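Local atomic coordinates of Lmo0181 protein (Listeria monocytogenes serovar 1/2a, PDB entry 5F7V), a protein that binds the cyclic glucan cycloalternan as a membrane-anchored lipoprotein and probably delivers it to an ABC transporter for uptake. Residues A[125-130]-A[278-283]; A[11-16]-A[291-296]; A[370-375]-A[383-388]. All blocks are in the same frame, centred on the assembly; numbering follows the deposited sequence. Where two conformers were deposited one is given.

Contact 1: A[125-130]-A[278-283]. With GLC (alpha-D-glucopyranose), chain B; GLC (alpha-D-glucopyranose), chain C.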
loop_
_atom_site.group_PDB
_atom_site.type_symbol
_atom_site.label_atom_id
_atom_site.label_comp_id
_atom_site.label_asym_id
_atom_site.label_seq_id
_atom_site.Cartn_x
_atom_site.Cartn_y
_atom_site.Cartn_z
ATOM N N GLU A 125 11.673 -4.093 3.867
ATOM C CA GLU A 125 11.117 -5.405 4.190
ATOM C C GLU A 125 10.323 -5.999 3.040
ATOM O O GLU A 125 10.379 -7.213 2.788
ATOM C CB GLU A 125 10.214 -5.235 5.427
ATOM C CG GLU A 125 9.490 -6.475 5.824
ATOM C CD GLU A 125 8.262 -6.226 6.651
ATOM O OE1 GLU A 125 7.926 -4.992 6.847
ATOM O OE2 GLU A 125 7.668 -7.213 7.073
ATOM N N SER A 126 9.560 -5.179 2.344
ATOM C CA SER A 126 8.730 -5.669 1.255
ATOM C C SER A 126 8.329 -4.512 0.365
ATOM O O SER A 126 8.441 -3.344 0.729
ATOM C CB SER A 126 7.485 -6.381 1.763
ATOM O OG SER A 126 6.569 -5.502 2.385
ATOM N N PHE A 127 7.847 -4.821 -0.839
ATOM C CA PHE A 127 7.209 -3.818 -1.677
ATOM C C PHE A 127 5.980 -4.418 -2.345
ATOM O O PHE A 127 5.800 -5.653 -2.390
ATOM C CB PHE A 127 8.206 -3.131 -2.621
ATOM C CG PHE A 127 8.652 -3.977 -3.778
ATOM C CD1 PHE A 127 9.746 -4.826 -3.643
ATOM C CD2 PHE A 127 8.004 -3.947 -5.004
ATOM C CE1 PHE A 127 10.192 -5.627 -4.672
ATOM C CE2 PHE A 127 8.446 -4.751 -6.035
ATOM C CZ PHE A 127 9.534 -5.566 -5.863
ATOM N N SER A 128 5.144 -3.515 -2.835
ATOM C CA SER A 128 3.831 -3.957 -3.346
ATOM C C SER A 128 3.206 -2.913 -4.253
ATOM O O SER A 128 3.693 -1.791 -4.381
ATOM C CB SER A 128 2.893 -4.205 -2.149
ATOM O OG SER A 128 2.608 -3.015 -1.443
ATOM N N ASN A 129 2.131 -3.321 -4.917
ATOM C CA ASN A 129 1.343 -2.418 -5.759
ATOM C C ASN A 129 -0.095 -2.876 -5.765
ATOM O O ASN A 129 -0.491 -3.788 -5.049
ATOM C CB ASN A 129 1.999 -2.262 -7.126
ATOM C CG ASN A 129 2.094 -3.560 -7.881
ATOM O OD1 ASN A 129 1.534 -4.589 -7.489
ATOM N ND2 ASN A 129 2.825 -3.546 -8.983
ATOM N N VAL A 130 -0.865 -2.106 -6.540
ATOM C CA VAL A 130 -2.302 -2.311 -6.649
ATOM C C VAL A 130 -2.629 -2.723 -8.066
ATOM O O VAL A 130 -1.972 -2.338 -9.017
ATOM C CB VAL A 130 -3.023 -1.011 -6.252
ATOM C CG1 VAL A 130 -4.509 -0.995 -6.651
ATOM C CG2 VAL A 130 -2.854 -0.754 -4.742
ATOM N N THR A 278 0.426 3.621 -11.708
ATOM C CA THR A 278 0.193 2.538 -10.750
ATOM C C THR A 278 0.897 2.866 -9.448
ATOM O O THR A 278 1.869 3.635 -9.350
ATOM C CB THR A 278 0.728 1.239 -11.315
ATOM O OG1 THR A 278 2.110 1.420 -11.618
ATOM C CG2 THR A 278 -0.092 0.856 -12.570
ATOM N N HIS A 279 0.335 2.311 -8.395
ATOM C CA HIS A 279 0.908 2.475 -7.048
ATOM C C HIS A 279 2.208 1.706 -6.910
ATOM O O HIS A 279 2.429 0.666 -7.499
ATOM C CB HIS A 279 -0.072 1.956 -6.009
ATOM C CG HIS A 279 -1.048 2.990 -5.556
ATOM N ND1 HIS A 279 -2.397 2.746 -5.455
ATOM C CD2 HIS A 279 -0.857 4.250 -5.104
ATOM C CE1 HIS A 279 -2.993 3.817 -4.965
ATOM N NE2 HIS A 279 -2.080 4.732 -4.737
ATOM N N PHE A 280 3.080 2.216 -6.055
ATOM C CA PHE A 280 4.281 1.553 -5.540
ATOM C C PHE A 280 4.356 1.845 -4.056
ATOM O O PHE A 280 4.454 2.989 -3.636
ATOM C CB PHE A 280 5.538 2.057 -6.248
ATOM C CG PHE A 280 6.783 1.341 -5.803
ATOM C CD1 PHE A 280 7.159 0.153 -6.428
ATOM C CD2 PHE A 280 7.521 1.810 -4.731
ATOM C CE1 PHE A 280 8.302 -0.509 -6.016
ATOM C CE2 PHE A 280 8.643 1.127 -4.303
ATOM C CZ PHE A 280 9.003 -0.008 -4.953
ATOM N N PHE A 281 4.304 0.779 -3.287
ATOM C CA PHE A 281 4.361 0.863 -1.823
ATOM C C PHE A 281 5.537 0.041 -1.343
ATOM O O PHE A 281 5.969 -0.889 -1.986
ATOM C CB PHE A 281 3.034 0.370 -1.239
ATOM C CG PHE A 281 1.872 1.266 -1.537
ATOM C CD1 PHE A 281 1.893 2.594 -1.118
ATOM C CD2 PHE A 281 0.756 0.779 -2.162
ATOM C CE1 PHE A 281 0.830 3.419 -1.400
ATOM C CE2 PHE A 281 -0.309 1.614 -2.450
ATOM C CZ PHE A 281 -0.280 2.929 -2.057
ATOM N N ALA A 282 6.025 0.372 -0.165
ATOM C CA ALA A 282 7.090 -0.395 0.463
ATOM C C ALA A 282 7.019 -0.304 1.950
ATOM O O ALA A 282 6.683 0.752 2.478
ATOM C CB ALA A 282 8.466 0.070 0.019
ATOM N N ASN A 283 7.294 -1.410 2.624
ATOM C CA ASN A 283 7.429 -1.404 4.080
ATOM C C ASN A 283 8.868 -1.594 4.480
ATOM O O ASN A 283 9.593 -2.321 3.801
ATOM C CB ASN A 283 6.580 -2.528 4.650
ATOM C CG ASN A 283 5.102 -2.301 4.340
ATOM O OD1 ASN A 283 4.605 -1.207 4.523
ATOM N ND2 ASN A 283 4.399 -3.347 3.899
HETATM C C1 GLC B . -0.296 -1.978 2.244
HETATM C C2 GLC B . 1.211 -1.879 2.172
HETATM C C3 GLC B . 1.678 -0.560 2.760
HETATM C C4 GLC B . 0.927 0.606 2.129
HETATM C C5 GLC B . -0.575 0.407 2.282
HETATM C C6 GLC B . -1.392 1.475 1.565
HETATM O O2 GLC B . 1.778 -2.990 2.875
HETATM O O3 GLC B . 3.069 -0.432 2.478
HETATM O O4 GLC B . 1.277 1.791 2.851
HETATM O O5 GLC B . -0.942 -0.848 1.670
HETATM O O6 GLC B . -2.757 1.009 1.667
HETATM C C1 GLC C . -3.714 2.066 1.553
HETATM C C2 GLC C . -5.040 1.410 1.914
HETATM C C3 GLC C . -5.339 0.302 0.905
HETATM C C4 GLC C . -5.339 0.884 -0.497
HETATM C C5 GLC C . -4.073 1.711 -0.772
HETATM C C6 GLC C . -4.132 2.532 -2.063
HETATM O O2 GLC C . -5.011 0.895 3.257
HETATM O O3 GLC C . -6.633 -0.217 1.244
HETATM O O4 GLC C . -5.370 -0.167 -1.476
HETATM O O5 GLC C . -3.781 2.656 0.258
HETATM O O6 GLC C . -5.240 3.423 -1.986
HETATM O O HOH W 1 3.545 -0.512 -9.722
HETATM O O HOH W 2 -1.596 0.380 -9.110
#
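Strands 125-128 and 281-283 run antiparallel at 167°, with Ser128 and Phe281 joined by a pair of backbone bonds and a classic beta bulge at the other end, where Glu125 and Ser126 both face Asn283. Asn283 O takes both N-H groups of the bulge: Glu125 N lies in the carbonyl plane on a lone pair at 2.7 Å from Asn283 O, while Ser126 N comes from above that plane. On the face of Phe127 and Ala282, the Phe127 and Phe280 rings lie almost parallel (22° between planes) but so far offset that they hardly overlap, centroids 5.6 Å from each other, and Ala110 of helix 108-112 packs against both. The opposite face holds cycloalternan. Asn283 grips one glucose with both ends of its amide: ND2 donates to O2 at 2.8 Å, and OD1 accepts from O3 at 2.7 Å. The same sugar lies over one face of Phe281, its C4 3.8 Å from Phe281 CG and its C6 over the ring centre, a CH-pi arrangement. At the ring edge stand Ser128 OG and Val130 CG2. His279 CE1 touches C6 of a second glucose at 3.4 Å, while His279 NE2 is bonded to Asn180 O. Past the regular pairing, one water bridges Val130 O and His279 N. The Asn283 amide thus reads two adjacent hydroxyls while Phe281 takes C-H groups of the same glucose.

Contact 2: A[11-16]-A[291-296]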
loop_
_atom_site.group_PDB
_atom_site.type_symbol
_atom_site.label_atom_id
_atom_site.label_comp_id
_atom_site.label_asym_id
_atom_site.label_seq_id
_atom_site.Cartn_x
_atom_site.Cartn_y
_atom_site.Cartn_z
ATOM N N ASP A 11 24.451 -11.791 27.414
ATOM C CA ASP A 11 23.926 -13.176 27.187
ATOM C C ASP A 11 22.778 -13.139 26.169
ATOM O O ASP A 11 23.028 -12.997 24.969
ATOM C CB ASP A 11 23.519 -13.831 28.520
ATOM C CG ASP A 11 24.693 -14.008 29.480
ATOM O OD1 ASP A 11 25.673 -14.696 29.123
ATOM O OD2 ASP A 11 24.638 -13.458 30.603
ATOM N N LYS A 12 21.539 -13.245 26.646
ATOM C CA LYS A 12 20.351 -13.316 25.792
ATOM C C LYS A 12 19.711 -11.938 25.706
ATOM O O LYS A 12 19.704 -11.198 26.686
ATOM C CB LYS A 12 19.330 -14.265 26.404
ATOM C CG LYS A 12 19.872 -15.637 26.785
ATOM C CD LYS A 12 19.033 -16.263 27.898
ATOM C CE LYS A 12 17.643 -16.683 27.416
ATOM N NZ LYS A 12 17.672 -17.876 26.509
ATOM N N THR A 13 19.170 -11.613 24.541
ATOM C CA THR A 13 18.581 -10.313 24.309
ATOM C C THR A 13 17.173 -10.559 23.814
ATOM O O THR A 13 16.993 -11.373 22.912
ATOM C CB THR A 13 19.360 -9.545 23.229
ATOM O OG1 THR A 13 20.708 -9.346 23.647
ATOM C CG2 THR A 13 18.740 -8.185 22.984
ATOM N N GLU A 14 16.187 -9.867 24.372
ATOM C CA GLU A 14 14.826 -9.933 23.882
ATOM C C GLU A 14 14.465 -8.570 23.299
ATOM O O GLU A 14 14.549 -7.551 23.991
ATOM C CB GLU A 14 13.869 -10.285 25.007
ATOM C CG GLU A 14 14.285 -11.550 25.732
ATOM C CD GLU A 14 13.094 -12.379 26.182
ATOM O OE1 GLU A 14 11.946 -12.063 25.771
ATOM O OE2 GLU A 14 13.338 -13.340 26.953
ATOM N N ILE A 15 14.080 -8.565 22.030
ATOM C CA ILE A 15 13.658 -7.321 21.400
ATOM C C ILE A 15 12.157 -7.356 21.155
ATOM O O ILE A 15 11.546 -8.415 21.002
ATOM C CB ILE A 15 14.399 -7.020 20.068
ATOM C CG1 ILE A 15 14.078 -8.070 18.985
ATOM C CG2 ILE A 15 15.890 -6.841 20.328
ATOM C CD1 ILE A 15 14.579 -7.713 17.593
ATOM N N THR A 16 11.555 -6.183 21.080
ATOM C CA THR A 16 10.178 -6.028 20.623
ATOM C C THR A 16 10.141 -5.569 19.175
ATOM O O THR A 16 10.941 -4.721 18.783
ATOM C CB THR A 16 9.427 -5.037 21.522
ATOM O OG1 THR A 16 10.167 -3.810 21.598
ATOM C CG2 THR A 16 9.305 -5.593 22.935
ATOM N N SER A 291 16.528 2.769 21.782
ATOM C CA SER A 291 16.722 1.383 22.183
ATOM C C SER A 291 18.133 1.118 22.694
ATOM O O SER A 291 19.095 1.641 22.146
ATOM C CB SER A 291 16.432 0.459 21.007
ATOM O OG SER A 291 16.746 -0.895 21.336
ATOM N N ASP A 292 18.197 0.293 23.741
ATOM C CA ASP A 292 19.429 -0.251 24.287
ATOM C C ASP A 292 19.876 -1.537 23.582
ATOM O O ASP A 292 20.867 -2.152 24.001
ATOM C CB ASP A 292 19.272 -0.635 25.778
ATOM C CG ASP A 292 18.918 0.518 26.694
ATOM O OD1 ASP A 292 19.411 1.662 26.482
ATOM O OD2 ASP A 292 18.174 0.241 27.677
ATOM N N LYS A 293 19.145 -1.927 22.538
ATOM C CA LYS A 293 19.323 -3.226 21.895
ATOM C C LYS A 293 19.401 -3.021 20.380
ATOM O O LYS A 293 18.858 -3.813 19.612
ATOM C CB LYS A 293 18.141 -4.126 22.253
ATOM C CG LYS A 293 17.953 -4.375 23.733
ATOM C CD LYS A 293 16.653 -5.095 24.021
ATOM C CE LYS A 293 16.313 -4.913 25.489
ATOM N NZ LYS A 293 15.008 -5.479 25.842
ATOM N N LYS A 294 20.123 -1.988 19.959
ATOM C CA LYS A 294 20.094 -1.638 18.551
ATOM C C LYS A 294 20.788 -2.680 17.683
ATOM O O LYS A 294 20.312 -2.940 16.585
ATOM C CB LYS A 294 20.739 -0.290 18.294
ATOM C CG LYS A 294 20.034 0.864 18.979
ATOM C CD LYS A 294 20.604 2.171 18.441
ATOM C CE LYS A 294 19.885 3.411 18.917
ATOM N NZ LYS A 294 20.137 3.598 20.358
ATOM N N GLU A 295 21.852 -3.326 18.133
ATOM C CA GLU A 295 22.504 -4.321 17.302
ATOM C C GLU A 295 21.549 -5.476 17.026
ATOM O O GLU A 295 21.419 -5.900 15.875
ATOM C CB GLU A 295 23.792 -4.816 17.979
ATOM C CG GLU A 295 24.597 -5.819 17.160
ATOM C CD GLU A 295 25.019 -5.351 15.778
ATOM O OE1 GLU A 295 25.247 -4.126 15.590
ATOM O OE2 GLU A 295 25.123 -6.228 14.857
ATOM N N ALA A 296 20.895 -5.969 18.073
ATOM C CA ALA A 296 19.952 -7.074 17.904
ATOM C C ALA A 296 18.769 -6.678 17.029
ATOM O O ALA A 296 18.313 -7.442 16.192
ATOM C CB ALA A 296 19.457 -7.551 19.256
#
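In this periplasmic-binding-protein fold, the contact sets the first strand of the chain, 13-19, against the loop and first turn of helix 294-306. Thr13 and Ile15, two residues apart, both point at the helix start, and the Lys293 side chain runs alongside both, pointing back toward the strand as they point toward the helix. Their methyls converge on Ala296 from the strand side: Thr13 CG2 and Ile15 CG2 each lie 3.8 Å from Ala296 CB. Thr13 CG2 stands anti to its backbone N, and it also meets the aliphatic run of Lys293, 3.9 Å from Lys293 CD. In Ile15 the CG1 branch takes the crowded position between N and carbonyl carbon (chi1 65°), so CG2 is the branch turned to Lys293 CB, at 4.0 Å. Ile43 of strand 43-49 also touches Ala296.

Lys293 occupies the N-cap position, but its side chain reaches across to the strand. Ahead of it, Ser291 OG accepts from Lys293 N in an ST turn, and the same OG is bonded to Asp70, which ties the turn to the loop before strand 71-75. Beyond CG the lysine chain is fully extended, its stem laid across the strand. It ends with Lys293 NZ donating to Glu14 O at 2.8 Å, nearly along the C=O axis at 171°.

Contact 3: A[370-375]-A[383-388]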
loop_
_atom_site.group_PDB
_atom_site.type_symbol
_atom_site.label_atom_id
_atom_site.label_comp_id
_atom_site.label_asym_id
_atom_site.label_seq_id
_atom_site.Cartn_x
_atom_site.Cartn_y
_atom_site.Cartn_z
ATOM N N SER A 370 -11.828 12.909 4.631
ATOM C CA SER A 370 -13.126 13.357 5.145
ATOM C C SER A 370 -13.852 14.149 4.038
ATOM O O SER A 370 -15.051 13.949 3.843
ATOM C CB SER A 370 -12.927 14.202 6.402
ATOM O OG SER A 370 -14.136 14.810 6.827
ATOM N N GLU A 371 -13.155 15.028 3.317
ATOM C CA GLU A 371 -13.785 15.791 2.231
ATOM C C GLU A 371 -14.300 14.862 1.143
ATOM O O GLU A 371 -15.373 15.086 0.603
ATOM C CB GLU A 371 -12.810 16.808 1.649
ATOM C CG GLU A 371 -12.500 17.931 2.631
ATOM C CD GLU A 371 -13.709 18.690 3.137
ATOM O OE1 GLU A 371 -14.448 19.189 2.250
ATOM O OE2 GLU A 371 -13.988 18.745 4.359
ATOM N N PHE A 372 -13.531 13.836 0.787
ATOM C CA PHE A 372 -13.958 12.906 -0.237
ATOM C C PHE A 372 -15.170 12.098 0.213
ATOM O O PHE A 372 -16.088 11.897 -0.577
ATOM C CB PHE A 372 -12.820 11.979 -0.642
ATOM C CG PHE A 372 -11.715 12.610 -1.430
ATOM C CD1 PHE A 372 -11.708 13.943 -1.850
ATOM C CD2 PHE A 372 -10.616 11.836 -1.765
ATOM C CE1 PHE A 372 -10.670 14.466 -2.582
ATOM C CE2 PHE A 372 -9.561 12.357 -2.474
ATOM C CZ PHE A 372 -9.593 13.676 -2.897
ATOM N N GLU A 373 -15.202 11.660 1.461
ATOM C CA GLU A 373 -16.345 10.950 1.991
ATOM C C GLU A 373 -17.606 11.797 1.877
ATOM O O GLU A 373 -18.695 11.315 1.559
ATOM C CB GLU A 373 -16.068 10.526 3.442
ATOM C CG GLU A 373 -17.131 9.598 3.983
ATOM C CD GLU A 373 -16.891 8.151 3.677
ATOM O OE1 GLU A 373 -16.090 7.825 2.767
ATOM O OE2 GLU A 373 -17.558 7.351 4.404
ATOM N N LYS A 374 -17.484 13.085 2.144
ATOM C CA LYS A 374 -18.647 13.964 2.033
ATOM C C LYS A 374 -19.161 13.958 0.601
ATOM O O LYS A 374 -20.371 14.060 0.408
ATOM C CB LYS A 374 -18.343 15.408 2.449
ATOM C CG LYS A 374 -18.132 15.617 3.936
ATOM C CD LYS A 374 -17.679 17.033 4.228
ATOM C CE LYS A 374 -17.191 17.234 5.638
ATOM N NZ LYS A 374 -16.738 18.638 5.792
ATOM N N VAL A 375 -18.307 13.894 -0.417
ATOM C CA VAL A 375 -18.841 13.821 -1.788
ATOM C C VAL A 375 -19.601 12.526 -1.977
ATOM O O VAL A 375 -20.705 12.519 -2.511
ATOM C CB VAL A 375 -17.695 13.902 -2.807
ATOM C CG1 VAL A 375 -18.276 13.866 -4.213
ATOM C CG2 VAL A 375 -16.826 15.129 -2.562
ATOM N N GLU A 383 -15.406 19.402 -6.896
ATOM C CA GLU A 383 -14.679 20.668 -6.918
ATOM C C GLU A 383 -14.545 21.216 -5.497
ATOM O O GLU A 383 -13.514 21.741 -5.140
ATOM C CB GLU A 383 -15.350 21.693 -7.833
ATOM C CG GLU A 383 -14.806 23.100 -7.710
ATOM C CD GLU A 383 -13.333 23.282 -7.870
ATOM O OE1 GLU A 383 -12.750 24.184 -7.223
ATOM O OE2 GLU A 383 -12.791 22.496 -8.679
ATOM N N LYS A 384 -15.595 21.145 -4.681
ATOM C CA LYS A 384 -15.487 21.700 -3.329
ATOM C C LYS A 384 -14.502 20.888 -2.500
ATOM O O LYS A 384 -13.703 21.447 -1.736
ATOM C CB LYS A 384 -16.842 21.745 -2.632
ATOM C CG LYS A 384 -17.735 22.842 -3.208
ATOM C CD LYS A 384 -19.035 22.968 -2.415
ATOM C CE LYS A 384 -19.912 21.738 -2.529
ATOM N NZ LYS A 384 -21.253 22.010 -1.963
ATOM N N ALA A 385 -14.508 19.580 -2.637
ATOM C CA ALA A 385 -13.588 18.749 -1.912
ATOM C C ALA A 385 -12.135 19.087 -2.230
ATOM O O ALA A 385 -11.310 19.124 -1.323
ATOM C CB ALA A 385 -13.845 17.275 -2.196
ATOM N N LEU A 386 -11.847 19.301 -3.508
ATOM C CA LEU A 386 -10.488 19.622 -3.928
ATOM C C LEU A 386 -10.093 21.029 -3.535
ATOM O O LEU A 386 -8.916 21.234 -3.182
ATOM C CB LEU A 386 -10.329 19.331 -5.412
ATOM C CG LEU A 386 -10.395 17.847 -5.731
ATOM C CD1 LEU A 386 -10.479 17.666 -7.218
ATOM C CD2 LEU A 386 -9.223 17.054 -5.162
ATOM N N LYS A 387 -11.006 21.996 -3.599
ATOM C CA LYS A 387 -10.716 23.350 -3.123
ATOM C C LYS A 387 -10.380 23.294 -1.654
ATOM O O LYS A 387 -9.369 23.849 -1.194
ATOM C CB LYS A 387 -11.897 24.271 -3.341
ATOM C CG LYS A 387 -11.675 25.658 -2.788
ATOM C CD LYS A 387 -12.938 26.529 -2.852
ATOM C CE LYS A 387 -12.684 27.992 -2.488
ATOM N NZ LYS A 387 -12.152 28.157 -1.129
ATOM N N ASN A 388 -11.215 22.613 -0.877
ATOM C CA ASN A 388 -10.980 22.527 0.573
ATOM C C ASN A 388 -9.671 21.829 0.901
ATOM O O ASN A 388 -8.969 22.241 1.816
ATOM C CB ASN A 388 -12.169 21.825 1.220
ATOM C CG ASN A 388 -13.439 22.641 1.137
ATOM O OD1 ASN A 388 -13.450 23.832 0.817
ATOM N ND2 ASN A 388 -14.539 21.985 1.417
#
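Glu371 leaves its helix with CG anti to the carbonyl carbon and then bends at chi2 (-57°), so that its carboxylate turns to the neighbouring helix and to Asn388. Asn388 also has CG anti to its carbonyl carbon, and the two side chains cross at about a right angle, their carboxylate and amide planes 71° apart. Asn388 ND2 donates to Glu371 OE1 at 2.9 Å along an almost straight N-H line. The oxygen lies in the amide plane of Asn388, yet the donor reaches it from well above the carboxylate plane. The second oxygen, Glu371 OE2, forms a salt bridge with Lys374 NZ at 3.1 Å, one turn further along the same helix.

Beneath this polar bridge, helices 361-376 and 382-397 make an antiparallel helical hairpin; the short segments run antiparallel at 170° with their axes 8.9 Å apart. The small side chain of Ala385 points toward the other helix: its CB meets Val375 CG2 at 3.7 Å and the CB of Glu371 at 4.0 Å. Phe372 presents its ring edge, not a face, to Ala385 CB, which lies in the ring plane near CD1. Further round that edge, Phe372 CE1 touches Leu386 CD2 at 3.9 Å. Leu212 of helix 206-220 packs on both Phe372 and Leu386, and Phe182 meets the Phe372 ring edge-to-face, which seats the hairpin on the rest of the domain. One carboxylate therefore joins the helices through a neutral amide and has a lysine of its own helix to offset its negative charge, which would favour the ionised form of Glu371.

Overall arrangement
From the N terminus, strand 13-19 opens the loop that contact 2 closes only when the chain reaches the start of helix 294-306. Contact 1 is nested inside that loop, pairing strand 119-135 with strand 278-287, the strand just before that helix. Contacts 1 and 2 reach the same sheet, yet their centres are 29 Å apart: one lies near the centre of the chain beside the glucan, the other about 29 Å from that centre, at the N-terminal end of strand 13-19. Contact 3 follows in series, a short local closure between helices 361-376 and 382-397 near the C terminus. It sits across the chain's centre from contact 2, about 46 Å away between centres.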